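Local coordinates for putative chromatin binding protein (Chaetomium thermophilum, PDB 6QP0) that is the P-loop NTPase part of Kti12, a tRNA-dependent ATPase essential for tRNA modification by Elongator, and binds ADP, magnesium and aluminum fluoride, at residues G9-G14 against N210-Y215; R72-S77 against D125-D130; P227-A232 against R241-K246. All coordinates share one frame; numbering follows the deposited sequence.

Interaction 1: G9-G14 against N210-Y215; sequences GLPSSG and NLVFRY. With ADP (adenosine-5'-diphosphate), chain B; AF3 (aluminum fluoride), chain C.
L10 and V212 mark the nearest backbone approach, with their CA atoms 5.9 Å apart, where a type II beta turn from L10 to S13 meets the end of helix 205-213. No hydrogen bond joins the two segments. L10 touches mainly through one methyl. L10 CD2 lies 3.5 Å from Y215 CB and also meets V212 CG1. The side chains of L10 and V212 cross at about a right angle. The other V212 methyl, CG2, is 3.9 Å from P11 CD. The P11 ring presses its CG against L211, 3.6 Å from L211 CB. Segment 9-14 belongs to the P-loop (Walker A motif), which links strand 4-9 to helix 15-31 and holds the nucleotide. S12 N gives a nearly straight bond (170°) to F3 of aluminum fluoride at 3.1 Å, and a weak one to ADP O2B. G14 N makes weak bonds to ADP O3A and O3B. A side chain on G14 would collide with ADP N7 and with the preceding carbonyl. S13 OG ties the turn together by a 2.6 Å bond to L10 O. Y215 CG, anti to its backbone N (chi1 -179°), is set 3.6 Å from L10 CD2. The Y215 ring lies beside G9, with Y215 CE1 3.3 Å from G9 O. The Y215 hydroxyl is bonded to T8 OG1. V162 of helix 162-174 touches both L10 and V212.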
loop_
_atom_site.group_PDB
_atom_site.type_symbol
_atom_site.label_atom_id
_atom_site.label_comp_id
_atom_site.label_asym_id
_atom_site.label_seq_id
_atom_site.Cartn_x
_atom_site.Cartn_y
_atom_site.Cartn_z
ATOM N N GLY A 9 -3.632 3.040 -3.444
ATOM C CA GLY A 9 -4.633 4.083 -3.416
ATOM C C GLY A 9 -4.001 5.427 -3.697
ATOM O O GLY A 9 -2.787 5.550 -3.881
ATOM N N LEU A 10 -4.858 6.437 -3.730
ATOM C CA LEU A 10 -4.421 7.801 -3.965
ATOM C C LEU A 10 -3.756 8.359 -2.716
ATOM O O LEU A 10 -3.861 7.794 -1.626
ATOM C CB LEU A 10 -5.611 8.663 -4.371
ATOM C CG LEU A 10 -6.238 8.360 -5.731
ATOM C CD1 LEU A 10 -7.435 9.264 -5.962
ATOM C CD2 LEU A 10 -5.217 8.526 -6.843
ATOM N N PRO A 11 -3.050 9.478 -2.847
ATOM C CA PRO A 11 -2.540 10.164 -1.655
ATOM C C PRO A 11 -3.680 10.547 -0.723
ATOM O O PRO A 11 -4.689 11.113 -1.147
ATOM C CB PRO A 11 -1.836 11.400 -2.230
ATOM C CG PRO A 11 -1.529 11.039 -3.647
ATOM C CD PRO A 11 -2.636 10.143 -4.095
ATOM N N SER A 12 -3.512 10.228 0.561
ATOM C CA SER A 12 -4.497 10.568 1.588
ATOM C C SER A 12 -5.856 9.940 1.281
ATOM O O SER A 12 -6.907 10.551 1.486
ATOM C CB SER A 12 -4.626 12.086 1.747
ATOM O OG SER A 12 -3.671 12.772 0.953
ATOM N N SER A 13 -5.834 8.701 0.797
ATOM C CA SER A 13 -7.049 7.973 0.461
ATOM C C SER A 13 -7.462 6.979 1.540
ATOM O O SER A 13 -8.491 6.314 1.387
ATOM C CB SER A 13 -6.871 7.238 -0.871
ATOM O OG SER A 13 -5.807 6.304 -0.803
ATOM N N GLY A 14 -6.693 6.862 2.615
ATOM C CA GLY A 14 -7.016 5.953 3.693
ATOM C C GLY A 14 -6.228 4.662 3.716
ATOM O O GLY A 14 -6.663 3.710 4.375
ATOM N N ASN A 210 -0.370 15.945 -9.005
ATOM C CA ASN A 210 0.305 15.157 -10.030
ATOM C C ASN A 210 0.303 13.671 -9.690
ATOM O O ASN A 210 0.280 12.830 -10.597
ATOM C CB ASN A 210 1.740 15.660 -10.217
ATOM C CG ASN A 210 1.800 17.138 -10.560
ATOM O OD1 ASN A 210 2.543 17.903 -9.946
ATOM N ND2 ASN A 210 1.006 17.548 -11.541
ATOM N N LEU A 211 0.321 13.323 -8.397
ATOM C CA LEU A 211 0.260 11.917 -8.006
ATOM C C LEU A 211 -1.066 11.288 -8.425
ATOM O O LEU A 211 -1.090 10.201 -9.012
ATOM C CB LEU A 211 0.460 11.775 -6.496
ATOM C CG LEU A 211 1.848 11.343 -6.025
ATOM C CD1 LEU A 211 1.914 11.364 -4.508
ATOM C CD2 LEU A 211 2.205 9.961 -6.556
ATOM N N VAL A 212 -2.183 11.954 -8.121
ATOM C CA VAL A 212 -3.485 11.423 -8.512
ATOM C C VAL A 212 -3.555 11.254 -10.024
ATOM O O VAL A 212 -3.999 10.218 -10.532
ATOM C CB VAL A 212 -4.619 12.332 -8.009
ATOM C CG1 VAL A 212 -5.958 11.791 -8.491
ATOM C CG2 VAL A 212 -4.591 12.451 -6.501
ATOM N N PHE A 213 -3.131 12.282 -10.767
ATOM C CA PHE A 213 -3.212 12.226 -12.222
ATOM C C PHE A 213 -2.528 10.980 -12.779
ATOM O O PHE A 213 -3.044 10.347 -13.707
ATOM C CB PHE A 213 -2.593 13.487 -12.834
ATOM C CG PHE A 213 -2.230 13.339 -14.288
ATOM C CD1 PHE A 213 -3.175 13.539 -15.278
ATOM C CD2 PHE A 213 -0.941 12.989 -14.662
ATOM C CE1 PHE A 213 -2.843 13.396 -16.615
ATOM C CE2 PHE A 213 -0.605 12.843 -15.994
ATOM C CZ PHE A 213 -1.556 13.049 -16.971
ATOM N N ARG A 214 -1.366 10.611 -12.229
ATOM C CA ARG A 214 -0.585 9.495 -12.740
ATOM C C ARG A 214 -0.832 8.193 -11.977
ATOM O O ARG A 214 -0.056 7.242 -12.121
ATOM C CB ARG A 214 0.909 9.839 -12.735
ATOM C CG ARG A 214 1.615 9.806 -11.379
ATOM C CD ARG A 214 3.108 10.069 -11.577
ATOM N NE ARG A 214 3.875 10.025 -10.335
ATOM C CZ ARG A 214 3.983 11.041 -9.484
ATOM N NH1 ARG A 214 3.360 12.188 -9.734
ATOM N NH2 ARG A 214 4.709 10.906 -8.384
ATOM N N TYR A 215 -1.900 8.123 -11.183
ATOM C CA TYR A 215 -2.260 6.866 -10.534
ATOM C C TYR A 215 -2.817 5.899 -11.571
ATOM O O TYR A 215 -3.606 6.280 -12.441
ATOM C CB TYR A 215 -3.284 7.098 -9.421
ATOM C CG TYR A 215 -3.678 5.829 -8.689
ATOM C CD1 TYR A 215 -3.001 5.420 -7.550
ATOM C CD2 TYR A 215 -4.728 5.040 -9.144
ATOM C CE1 TYR A 215 -3.350 4.260 -6.887
ATOM C CE2 TYR A 215 -5.089 3.880 -8.487
ATOM C CZ TYR A 215 -4.397 3.495 -7.358
ATOM O OH TYR A 215 -4.752 2.339 -6.700
HETATM P PB ADP B . -3.013 7.745 3.740
HETATM O O1B ADP B . -1.980 7.322 4.761
HETATM O O2B ADP B . -2.472 8.872 2.906
HETATM O O3B ADP B . -3.351 6.583 2.837
HETATM P PA ADP B . -4.803 7.919 6.057
HETATM O O1A ADP B . -3.738 8.435 6.995
HETATM O O2A ADP B . -4.960 6.423 6.221
HETATM O O3A ADP B . -4.383 8.279 4.500
HETATM O "O5'" ADP B . -6.235 8.691 6.385
HETATM C "C5'" ADP B . -6.361 10.040 5.979
HETATM C "C4'" ADP B . -7.324 10.697 6.743
HETATM O "O4'" ADP B . -8.708 10.323 6.272
HETATM C "C3'" ADP B . -7.250 10.243 8.279
HETATM O "O3'" ADP B . -7.558 11.407 9.175
HETATM C "C2'" ADP B . -8.114 9.365 8.405
HETATM O "O2'" ADP B . -8.736 9.468 9.745
HETATM C "C1'" ADP B . -9.258 9.628 7.228
HETATM N N9 ADP B . -9.679 8.372 6.708
HETATM C C8 ADP B . -9.041 7.412 6.039
HETATM N N7 ADP B . -9.931 6.442 5.803
HETATM C C5 ADP B . -11.108 6.819 6.330
HETATM C C6 ADP B . -12.339 6.200 6.370
HETATM N N6 ADP B . -13.182 5.057 6.034
HETATM N N1 ADP B . -13.364 6.788 6.962
HETATM C C2 ADP B . -13.207 8.005 7.534
HETATM N N3 ADP B . -12.000 8.620 7.500
HETATM C C4 ADP B . -10.956 8.020 6.896
HETATM AL AL AF3 C . -0.303 8.891 3.242
HETATM F F1 AF3 C . 0.130 7.376 3.909
HETATM F F2 AF3 C . -0.631 10.209 4.279
HETATM F F3 AF3 C . -0.866 8.965 1.632
#

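Interaction 2: R72-S77 against D125-D130; sequences RLHYIS and DIVILD
D125 fills the gap between R72 and H74, with one carboxylate oxygen serving both. H74 NE2 donates to D125 OD2 at 2.7 Å, nearly straight (167°). D125 OD2 uses its anti lone pair and sits close to the imidazole plane. The R72 guanidinium instead turns a face to the acid, the two planes standing 85° apart. R72 NH1 is 2.9 Å from D125 OD2, a salt bridge of charges with no N-H aimed at the oxygen. On the same face of the sheet, I76 wedges between V127 and L129. I76 CD1 rests on V127 CG1 at 3.9 Å, and I76 CG2 meets L129 CD1. On the other face, L73 CD1 dips between I126 CG2 and I128 CD1, the latter at 4.1 Å. The Y75 ring passes I128 CG2 to reach D130. Y75 CE1 lies 3.6 Å from D130 CB, and Y75 OH donates to D130 OD2 at 2.7 Å. That oxygen is also bonded to T16 OG1. D130 belongs to the magnesium site, probably as a Walker B-type aspartate. Five backbone bonds, such as H74 N to I126 O, join the parallel strands. Strand 125-130 lies between strand 4-9 and the outer strand 72-77. Helix 106-120 packs on H74, I76 and V127, while helix 15-31 packs on L73, Y75 and D130.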
loop_
_atom_site.group_PDB
_atom_site.type_symbol
_atom_site.label_atom_id
_atom_site.label_comp_id
_atom_site.label_asym_id
_atom_site.label_seq_id
_atom_site.Cartn_x
_atom_site.Cartn_y
_atom_site.Cartn_z
ATOM N N ARG A 72 3.636 -15.171 10.688
ATOM C CA ARG A 72 4.208 -13.943 11.220
ATOM C C ARG A 72 3.617 -12.762 10.460
ATOM O O ARG A 72 3.420 -12.833 9.241
ATOM C CB ARG A 72 5.732 -13.939 11.092
ATOM C CG ARG A 72 6.465 -14.733 12.163
ATOM C CD ARG A 72 7.952 -14.826 11.836
ATOM N NE ARG A 72 8.264 -16.020 11.052
ATOM C CZ ARG A 72 9.303 -16.136 10.229
ATOM N NH1 ARG A 72 10.145 -15.125 10.054
ATOM N NH2 ARG A 72 9.494 -17.270 9.570
ATOM N N LEU A 73 3.343 -11.677 11.177
ATOM C CA LEU A 73 2.683 -10.503 10.616
ATOM C C LEU A 73 3.674 -9.349 10.536
ATOM O O LEU A 73 4.272 -8.969 11.547
ATOM C CB LEU A 73 1.472 -10.115 11.464
ATOM C CG LEU A 73 0.590 -8.987 10.932
ATOM C CD1 LEU A 73 0.060 -9.313 9.544
ATOM C CD2 LEU A 73 -0.556 -8.729 11.901
ATOM N N HIS A 74 3.835 -8.792 9.336
ATOM C CA HIS A 74 4.733 -7.672 9.101
ATOM C C HIS A 74 3.967 -6.511 8.478
ATOM O O HIS A 74 3.048 -6.710 7.678
ATOM C CB HIS A 74 5.894 -8.065 8.173
ATOM C CG HIS A 74 6.622 -9.299 8.600
ATOM N ND1 HIS A 74 7.721 -9.267 9.432
ATOM C CD2 HIS A 74 6.415 -10.604 8.302
ATOM C CE1 HIS A 74 8.155 -10.499 9.631
ATOM N NE2 HIS A 74 7.380 -11.329 8.956
ATOM N N TYR A 75 4.364 -5.294 8.847
ATOM C CA TYR A 75 3.780 -4.073 8.311
ATOM C C TYR A 75 4.895 -3.152 7.838
ATOM O O TYR A 75 5.829 -2.867 8.595
ATOM C CB TYR A 75 2.920 -3.360 9.359
ATOM C CG TYR A 75 2.502 -1.963 8.953
ATOM C CD1 TYR A 75 1.399 -1.758 8.134
ATOM C CD2 TYR A 75 3.209 -0.852 9.389
ATOM C CE1 TYR A 75 1.017 -0.486 7.760
ATOM C CE2 TYR A 75 2.832 0.424 9.021
ATOM C CZ TYR A 75 1.736 0.601 8.207
ATOM O OH TYR A 75 1.357 1.870 7.835
ATOM N N ILE A 76 4.789 -2.684 6.596
ATOM C CA ILE A 76 5.787 -1.812 5.990
ATOM C C ILE A 76 5.076 -0.629 5.352
ATOM O O ILE A 76 3.983 -0.776 4.795
ATOM C CB ILE A 76 6.637 -2.558 4.940
ATOM C CG1 ILE A 76 7.262 -3.815 5.548
ATOM C CG2 ILE A 76 7.721 -1.640 4.385
ATOM C CD1 ILE A 76 7.903 -4.736 4.528
ATOM N N SER A 77 5.702 0.544 5.421
ATOM C CA SER A 77 5.147 1.748 4.827
ATOM C C SER A 77 6.287 2.704 4.509
ATOM O O SER A 77 7.429 2.505 4.933
ATOM C CB SER A 77 4.126 2.413 5.757
ATOM O OG SER A 77 4.765 2.994 6.880
ATOM N N ASP A 125 5.054 -15.840 6.308
ATOM C CA ASP A 125 5.137 -14.449 6.741
ATOM C C ASP A 125 4.171 -13.614 5.912
ATOM O O ASP A 125 4.357 -13.460 4.700
ATOM C CB ASP A 125 6.565 -13.921 6.608
ATOM C CG ASP A 125 7.525 -14.609 7.550
ATOM O OD1 ASP A 125 7.897 -15.770 7.280
ATOM O OD2 ASP A 125 7.898 -13.990 8.567
ATOM N N ILE A 126 3.150 -13.073 6.566
ATOM C CA ILE A 126 2.182 -12.201 5.913
ATOM C C ILE A 126 2.695 -10.771 6.002
ATOM O O ILE A 126 3.001 -10.277 7.093
ATOM C CB ILE A 126 0.795 -12.337 6.560
ATOM C CG1 ILE A 126 0.316 -13.789 6.476
ATOM C CG2 ILE A 126 -0.200 -11.405 5.878
ATOM C CD1 ILE A 126 -0.921 -14.077 7.294
ATOM N N VAL A 127 2.789 -10.108 4.852
ATOM C CA VAL A 127 3.381 -8.779 4.749
ATOM C C VAL A 127 2.339 -7.820 4.192
ATOM O O VAL A 127 1.759 -8.072 3.130
ATOM C CB VAL A 127 4.638 -8.792 3.859
ATOM C CG1 VAL A 127 5.162 -7.379 3.648
ATOM C CG2 VAL A 127 5.713 -9.677 4.471
ATOM N N ILE A 128 2.111 -6.723 4.910
ATOM C CA ILE A 128 1.226 -5.652 4.470
ATOM C C ILE A 128 2.092 -4.493 3.997
ATOM O O ILE A 128 2.826 -3.895 4.794
ATOM C CB ILE A 128 0.286 -5.196 5.597
ATOM C CG1 ILE A 128 -0.572 -6.358 6.094
ATOM C CG2 ILE A 128 -0.583 -4.045 5.118
ATOM C CD1 ILE A 128 -1.296 -6.061 7.393
ATOM N N LEU A 129 1.999 -4.159 2.713
ATOM C CA LEU A 129 2.768 -3.062 2.129
ATOM C C LEU A 129 1.834 -1.863 1.982
ATOM O O LEU A 129 1.048 -1.784 1.035
ATOM C CB LEU A 129 3.378 -3.474 0.793
ATOM C CG LEU A 129 4.372 -2.488 0.178
ATOM C CD1 LEU A 129 5.581 -2.315 1.078
ATOM C CD2 LEU A 129 4.801 -2.939 -1.209
ATOM N N ASP A 130 1.925 -0.933 2.931
ATOM C CA ASP A 130 1.105 0.279 2.940
ATOM C C ASP A 130 1.878 1.376 2.220
ATOM O O ASP A 130 2.696 2.084 2.809
ATOM C CB ASP A 130 0.757 0.670 4.372
ATOM C CG ASP A 130 0.149 2.060 4.479
ATOM O OD1 ASP A 130 -0.179 2.669 3.441
ATOM O OD2 ASP A 130 0.006 2.548 5.620
#

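Interaction 3: P227-A232 against R241-K246; sequences PLFLLA and RQVFDK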
loop_
_atom_site.group_PDB
_atom_site.type_symbol
_atom_site.label_atom_id
_atom_site.label_comp_id
_atom_site.label_asym_id
_atom_site.label_seq_id
_atom_site.Cartn_x
_atom_site.Cartn_y
_atom_site.Cartn_z
ATOM N N PRO A 227 -5.485 -11.375 -7.092
ATOM C CA PRO A 227 -6.872 -11.009 -6.762
ATOM C C PRO A 227 -6.989 -9.592 -6.200
ATOM O O PRO A 227 -6.248 -9.229 -5.289
ATOM C CB PRO A 227 -7.275 -12.053 -5.714
ATOM C CG PRO A 227 -5.990 -12.558 -5.153
ATOM C CD PRO A 227 -4.993 -12.493 -6.268
ATOM N N LEU A 228 -7.908 -8.804 -6.751
ATOM C CA LEU A 228 -8.087 -7.415 -6.353
ATOM C C LEU A 228 -9.192 -7.303 -5.312
ATOM O O LEU A 228 -10.212 -7.991 -5.396
ATOM C CB LEU A 228 -8.425 -6.539 -7.562
ATOM C CG LEU A 228 -8.688 -5.061 -7.261
ATOM C CD1 LEU A 228 -7.482 -4.419 -6.590
ATOM C CD2 LEU A 228 -9.060 -4.304 -8.528
ATOM N N PHE A 229 -8.978 -6.431 -4.331
ATOM C CA PHE A 229 -9.975 -6.127 -3.315
ATOM C C PHE A 229 -10.006 -4.621 -3.106
ATOM O O PHE A 229 -8.980 -3.945 -3.213
ATOM C CB PHE A 229 -9.674 -6.833 -1.989
ATOM C CG PHE A 229 -9.447 -8.310 -2.127
ATOM C CD1 PHE A 229 -10.499 -9.201 -1.999
ATOM C CD2 PHE A 229 -8.180 -8.809 -2.381
ATOM C CE1 PHE A 229 -10.292 -10.561 -2.124
ATOM C CE2 PHE A 229 -7.968 -10.167 -2.509
ATOM C CZ PHE A 229 -9.025 -11.044 -2.380
ATOM N N LEU A 230 -11.195 -4.100 -2.814
ATOM C CA LEU A 230 -11.390 -2.668 -2.643
ATOM C C LEU A 230 -12.156 -2.397 -1.357
ATOM O O LEU A 230 -12.952 -3.222 -0.901
ATOM C CB LEU A 230 -12.143 -2.063 -3.837
ATOM C CG LEU A 230 -11.477 -2.215 -5.207
ATOM C CD1 LEU A 230 -11.788 -3.568 -5.829
ATOM C CD2 LEU A 230 -11.900 -1.086 -6.137
ATOM N N LEU A 231 -11.902 -1.225 -0.774
ATOM C CA LEU A 231 -12.570 -0.798 0.457
ATOM C C LEU A 231 -12.829 0.703 0.352
ATOM O O LEU A 231 -11.904 1.508 0.495
ATOM C CB LEU A 231 -11.735 -1.119 1.690
ATOM C CG LEU A 231 -11.538 -2.585 2.071
ATOM C CD1 LEU A 231 -10.597 -2.691 3.266
ATOM C CD2 LEU A 231 -12.866 -3.245 2.376
ATOM N N ALA A 232 -14.079 1.073 0.101
ATOM C CA ALA A 232 -14.472 2.469 0.172
ATOM C C ALA A 232 -14.582 2.897 1.632
ATOM O O ALA A 232 -14.738 2.073 2.537
ATOM C CB ALA A 232 -15.800 2.697 -0.549
ATOM N N ARG A 241 -14.917 -6.302 7.022
ATOM C CA ARG A 241 -14.642 -7.628 7.568
ATOM C C ARG A 241 -14.855 -8.722 6.528
ATOM O O ARG A 241 -14.152 -9.739 6.550
ATOM C CB ARG A 241 -15.527 -7.884 8.794
ATOM C CG ARG A 241 -15.345 -9.249 9.480
ATOM C CD ARG A 241 -14.053 -9.333 10.295
ATOM N NE ARG A 241 -14.139 -10.321 11.374
ATOM C CZ ARG A 241 -14.011 -10.050 12.675
ATOM N NH1 ARG A 241 -13.770 -8.811 13.091
ATOM N NH2 ARG A 241 -14.113 -11.031 13.564
ATOM N N GLN A 242 -15.818 -8.544 5.616
ATOM C CA GLN A 242 -16.043 -9.554 4.585
ATOM C C GLN A 242 -14.894 -9.583 3.583
ATOM O O GLN A 242 -14.469 -10.663 3.152
ATOM C CB GLN A 242 -17.368 -9.301 3.866
ATOM C CG GLN A 242 -17.844 -10.510 3.076
ATOM C CD GLN A 242 -19.222 -10.331 2.473
ATOM O OE1 GLN A 242 -19.827 -9.263 2.568
ATOM N NE2 GLN A 242 -19.729 -11.385 1.845
ATOM N N VAL A 243 -14.380 -8.413 3.193
ATOM C CA VAL A 243 -13.222 -8.369 2.306
ATOM C C VAL A 243 -12.025 -9.061 2.958
ATOM O O VAL A 243 -11.328 -9.860 2.325
ATOM C CB VAL A 243 -12.872 -6.919 1.931
ATOM C CG1 VAL A 243 -11.607 -6.894 1.071
ATOM C CG2 VAL A 243 -14.029 -6.241 1.224
ATOM N N PHE A 244 -11.759 -8.733 4.226
ATOM C CA PHE A 244 -10.588 -9.286 4.901
ATOM C C PHE A 244 -10.615 -10.812 4.901
ATOM O O PHE A 244 -9.565 -11.457 4.787
ATOM C CB PHE A 244 -10.505 -8.760 6.336
ATOM C CG PHE A 244 -10.152 -7.299 6.440
ATOM C CD1 PHE A 244 -9.685 -6.592 5.344
ATOM C CD2 PHE A 244 -10.282 -6.636 7.647
ATOM C CE1 PHE A 244 -9.360 -5.255 5.451
ATOM C CE2 PHE A 244 -9.960 -5.301 7.758
ATOM C CZ PHE A 244 -9.497 -4.610 6.660
ATOM N N ASP A 245 -11.806 -11.408 5.039
ATOM C CA ASP A 245 -11.916 -12.864 5.030
ATOM C C ASP A 245 -11.532 -13.438 3.668
ATOM O O ASP A 245 -10.870 -14.479 3.591
ATOM C CB ASP A 245 -13.339 -13.287 5.409
ATOM C CG ASP A 245 -13.589 -13.246 6.913
ATOM O OD1 ASP A 245 -13.057 -14.117 7.635
ATOM O OD2 ASP A 245 -14.311 -12.337 7.374
ATOM N N LYS A 246 -11.948 -12.779 2.582
ATOM C CA LYS A 246 -11.561 -13.234 1.251
ATOM C C LYS A 246 -10.064 -13.050 1.029
ATOM O O LYS A 246 -9.424 -13.876 0.364
ATOM C CB LYS A 246 -12.371 -12.492 0.187
ATOM C CG LYS A 246 -13.861 -12.839 0.168
ATOM C CD LYS A 246 -14.681 -11.669 -0.356
ATOM C CE LYS A 246 -16.144 -12.030 -0.589
ATOM N NZ LYS A 246 -16.729 -12.934 0.445
#
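F229 overlaps V243 with the root of its side chain and K246 with its ring. F229 CB lies 3.6 Å from V243 CG1, and the two side chains slide past each other in opposite directions. Farther out, F229 CE1 meets K246 CB at 3.7 Å. An alanine at F229 would probably open a gap beside K246 and I247, leaving K246 CB without its aromatic neighbour. L231 divides its two methyls between two residues of the helix. L231 CD2 packs closely on V243 CG2, at 3.4 Å. L231 CD1 meets F244 CE1 at 3.6 Å, the two side chains crossing at about a right angle. Apolar side chains carry the contact, and no hydrogen bond crosses it. Strand 228-231 and helix segment 241-246 run nearly antiparallel (162°), their axes 9.1 Å apart. They form the last strand-loop-helix unit of this alpha/beta domain. The strand is an outer one of the sheet and pairs with strand 153-158. Helix 237-250 also meets helix 15-31, where F244 touches Q21, L22 and Y25, and D245 forms a salt bridge with R29.

All three contacts belong to one P-loop NTPase domain built on a five-stranded parallel sheet. Interactions 2 and 3 sit at its two outer strands, 72-77 and 228-231, with centres 16 Å apart. Interaction 1 lies at the C-terminal end of central strand 4-9, its centre 21 Å from that of interaction 2 and 20 Å from that of interaction 3. Along the chain, interaction 2 is nested inside the loop that interaction 1 closes, and interaction 3 follows. Helix 15-31, which begins just after segment 9-14, packs against residues of both sheet contacts. Interaction 1 thus supplies the phosphate loop, interaction 2 the magnesium-site aspartate, and interaction 3 joins the last strand to the last helix of this chain, 237-250.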